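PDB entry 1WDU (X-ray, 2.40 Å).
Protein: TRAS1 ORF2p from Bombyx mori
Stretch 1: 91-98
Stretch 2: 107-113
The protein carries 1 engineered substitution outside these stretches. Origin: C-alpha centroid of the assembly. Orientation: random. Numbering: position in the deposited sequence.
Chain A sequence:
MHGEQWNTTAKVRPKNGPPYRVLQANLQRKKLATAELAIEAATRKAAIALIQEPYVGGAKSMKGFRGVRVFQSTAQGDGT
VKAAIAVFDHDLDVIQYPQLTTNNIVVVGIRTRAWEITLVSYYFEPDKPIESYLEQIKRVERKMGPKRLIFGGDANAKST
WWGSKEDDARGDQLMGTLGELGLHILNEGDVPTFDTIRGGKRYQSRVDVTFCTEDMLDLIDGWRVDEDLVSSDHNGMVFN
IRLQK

Stretch 1, residues 91-98: DLDVIQYP
Stretch 2 (107-113) VVGIRTR

The two stretches pair as neighbouring antiparallel strands, held by three backbone hydrogen bonds and flanked by apolar side chains, with a glycine accommodating its partner's side chain. Strand 93-96 runs against the strand through Val-107 to Ile-110 with 153° between their N-to-C directions and a closest axial approach of 4.7 Å. Both backbones are extended, with phi/psi of -126/144 at Val-94 and -126/143 at Ile-110.

The register places Asp-93 opposite Arg-111, Val-94 opposite Ile-110, Ile-95 opposite Gly-109 and Gln-96 opposite Val-108, with CA-CA separations of 4.7 to 5.0 Å. Ile-95 and Gly-109 form a reciprocal pair: Ile-95 N donates to Gly-109 O and Gly-109 N to Ile-95 O, both at 2.9 Å. Arg-111 N donates to Asp-93 O, also at 2.9 Å. Two of these carbonyls also accept CA-H...O contacts, from Ile-110 CA to Asp-93 O (3.2 Å) and from Val-94 CA to Gly-109 O (3.4 Å).

On one face, Val-94 (chi1 t) places CG1 3.9 Å from Val-108 CG1 and CG2 4.4 Å from Ile-110 CG2. Leu-92 (chi1 t, chi2 p) extends this apolar patch from the preceding loop: its CD2 lies 3.6 Å from CG2 of Ile-110 (chi1 p, chi2 t), and CD1 3.5 Å from Thr-112 CG2.

The other face carries Asp-93, Ile-95 (chi1 t, chi2 t) and Arg-111. Asp-93 CB and Arg-111 CB are 4.0 Å apart, without a salt bridge: Arg-111 (chi1 to chi3 t, chi4 73°) leaves NE 4.8 Å from Asp-93 OD2. Gly-109 leaves room: an ideal CB would sit 2.7 Å from Ile-95 CG2, a clash, and 3.2 Å from Tyr-97 CE1. Beyond the strand, Tyr-97 (chi1 m, chi2 101°) turns its ring edge to the backbone, with CE1 3.6 Å from Gly-109 N, while CD1 lies 4.1 Å from Val-107 CG1.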

# COMPACT_ATOMS: atom_id res chain seq x y z
N ASP A 91 5.62 -9.54 -17.37
CA ASP A 91 6.98 -9.23 -17.82
C ASP A 91 7.76 -8.23 -16.98
O ASP A 91 8.96 -8.08 -17.15
CB ASP A 91 6.97 -8.75 -19.27
CG ASP A 91 6.53 -9.84 -20.24
OD1 ASP A 91 7.07 -10.96 -20.16
OD2 ASP A 91 5.66 -9.56 -21.09
N LEU A 92 7.07 -7.55 -16.07
CA LEU A 92 7.72 -6.57 -15.20
C LEU A 92 8.85 -7.19 -14.38
O LEU A 92 8.68 -8.24 -13.76
CB LEU A 92 6.67 -5.96 -14.26
CG LEU A 92 7.13 -4.83 -13.35
CD1 LEU A 92 7.76 -3.71 -14.18
CD2 LEU A 92 5.92 -4.31 -12.56
N ASP A 93 10.01 -6.56 -14.40
CA ASP A 93 11.17 -7.03 -13.64
C ASP A 93 10.92 -6.78 -12.15
O ASP A 93 10.55 -5.68 -11.74
CB ASP A 93 12.44 -6.30 -14.09
CG ASP A 93 13.19 -7.03 -15.20
OD1 ASP A 93 12.53 -7.53 -16.13
OD2 ASP A 93 14.44 -7.09 -15.14
N VAL A 94 11.14 -7.81 -11.35
CA VAL A 94 10.92 -7.72 -9.92
C VAL A 94 12.14 -8.13 -9.10
O VAL A 94 12.88 -9.05 -9.47
CB VAL A 94 9.71 -8.60 -9.50
CG1 VAL A 94 9.64 -8.72 -7.99
CG2 VAL A 94 8.43 -8.00 -10.05
N ILE A 95 12.35 -7.45 -7.98
CA ILE A 95 13.45 -7.78 -7.09
C ILE A 95 12.95 -7.79 -5.65
O ILE A 95 12.29 -6.85 -5.21
CB ILE A 95 14.62 -6.77 -7.24
CG1 ILE A 95 15.51 -6.84 -6.00
CG2 ILE A 95 14.09 -5.37 -7.48
CD1 ILE A 95 16.77 -6.04 -6.12
N GLN A 96 13.28 -8.85 -4.93
CA GLN A 96 12.85 -9.00 -3.54
C GLN A 96 13.89 -8.52 -2.54
O GLN A 96 15.10 -8.61 -2.77
CB GLN A 96 12.56 -10.48 -3.22
CG GLN A 96 11.60 -11.18 -4.17
CD GLN A 96 11.34 -12.61 -3.73
OE1 GLN A 96 10.78 -12.85 -2.67
NE2 GLN A 96 11.75 -13.57 -4.55
N TYR A 97 13.41 -8.02 -1.41
CA TYR A 97 14.30 -7.55 -0.35
C TYR A 97 13.95 -8.23 0.97
O TYR A 97 13.33 -7.64 1.84
CB TYR A 97 14.21 -6.04 -0.21
CG TYR A 97 14.64 -5.31 -1.47
CD1 TYR A 97 13.69 -4.80 -2.35
CD2 TYR A 97 15.99 -5.15 -1.78
CE1 TYR A 97 14.08 -4.14 -3.53
CE2 TYR A 97 16.39 -4.51 -2.94
CZ TYR A 97 15.43 -4.00 -3.81
OH TYR A 97 15.83 -3.33 -4.95
N PRO A 98 14.35 -9.50 1.12
CA PRO A 98 14.08 -10.29 2.33
C PRO A 98 14.51 -9.55 3.61
O PRO A 98 13.85 -9.65 4.63
CB PRO A 98 14.89 -11.57 2.11
CG PRO A 98 14.91 -11.70 0.61
CD PRO A 98 15.14 -10.29 0.15
N VAL A 107 8.55 -5.41 1.08
CA VAL A 107 9.19 -4.46 0.18
C VAL A 107 9.61 -5.18 -1.09
O VAL A 107 10.27 -6.23 -1.06
CB VAL A 107 10.43 -3.82 0.85
CG1 VAL A 107 11.01 -2.74 -0.04
CG2 VAL A 107 10.04 -3.26 2.23
N VAL A 108 9.25 -4.59 -2.23
CA VAL A 108 9.58 -5.16 -3.52
C VAL A 108 9.90 -4.09 -4.54
O VAL A 108 9.17 -3.10 -4.65
CB VAL A 108 8.40 -6.02 -4.03
CG1 VAL A 108 8.32 -5.97 -5.54
CG2 VAL A 108 8.57 -7.45 -3.55
N GLY A 109 10.98 -4.30 -5.29
CA GLY A 109 11.35 -3.36 -6.32
C GLY A 109 10.83 -3.81 -7.68
O GLY A 109 10.70 -5.01 -7.93
N ILE A 110 10.47 -2.84 -8.53
CA ILE A 110 10.01 -3.12 -9.89
C ILE A 110 10.91 -2.29 -10.80
O ILE A 110 11.28 -1.16 -10.46
CB ILE A 110 8.53 -2.72 -10.14
CG1 ILE A 110 8.29 -1.27 -9.71
CG2 ILE A 110 7.59 -3.69 -9.42
CD1 ILE A 110 6.85 -0.82 -9.94
N ARG A 111 11.24 -2.84 -11.96
CA ARG A 111 12.15 -2.15 -12.86
C ARG A 111 11.72 -2.23 -14.32
O ARG A 111 11.20 -3.25 -14.77
CB ARG A 111 13.55 -2.75 -12.68
CG ARG A 111 14.61 -2.25 -13.63
CD ARG A 111 15.82 -3.17 -13.57
NE ARG A 111 16.77 -2.93 -14.65
CZ ARG A 111 17.58 -1.88 -14.72
NH1 ARG A 111 17.56 -0.96 -13.76
NH2 ARG A 111 18.41 -1.75 -15.74
N THR A 112 11.93 -1.13 -15.04
CA THR A 112 11.64 -1.02 -16.47
C THR A 112 12.72 -0.10 -17.04
O THR A 112 13.53 0.45 -16.28
CB THR A 112 10.26 -0.37 -16.75
OG1 THR A 112 10.23 0.97 -16.25
CG2 THR A 112 9.15 -1.17 -16.09
N ARG A 113 12.76 0.06 -18.36
CA ARG A 113 13.75 0.94 -18.99
C ARG A 113 13.63 2.34 -18.40
O ARG A 113 14.63 3.01 -18.14
CB ARG A 113 13.52 1.03 -20.51
CG ARG A 113 14.35 0.08 -21.38
CD ARG A 113 13.70 -1.29 -21.50
NE ARG A 113 13.97 -1.90 -22.80
CZ ARG A 113 13.46 -3.06 -23.22
NH1 ARG A 113 12.64 -3.74 -22.42
NH2 ARG A 113 13.74 -3.52 -24.43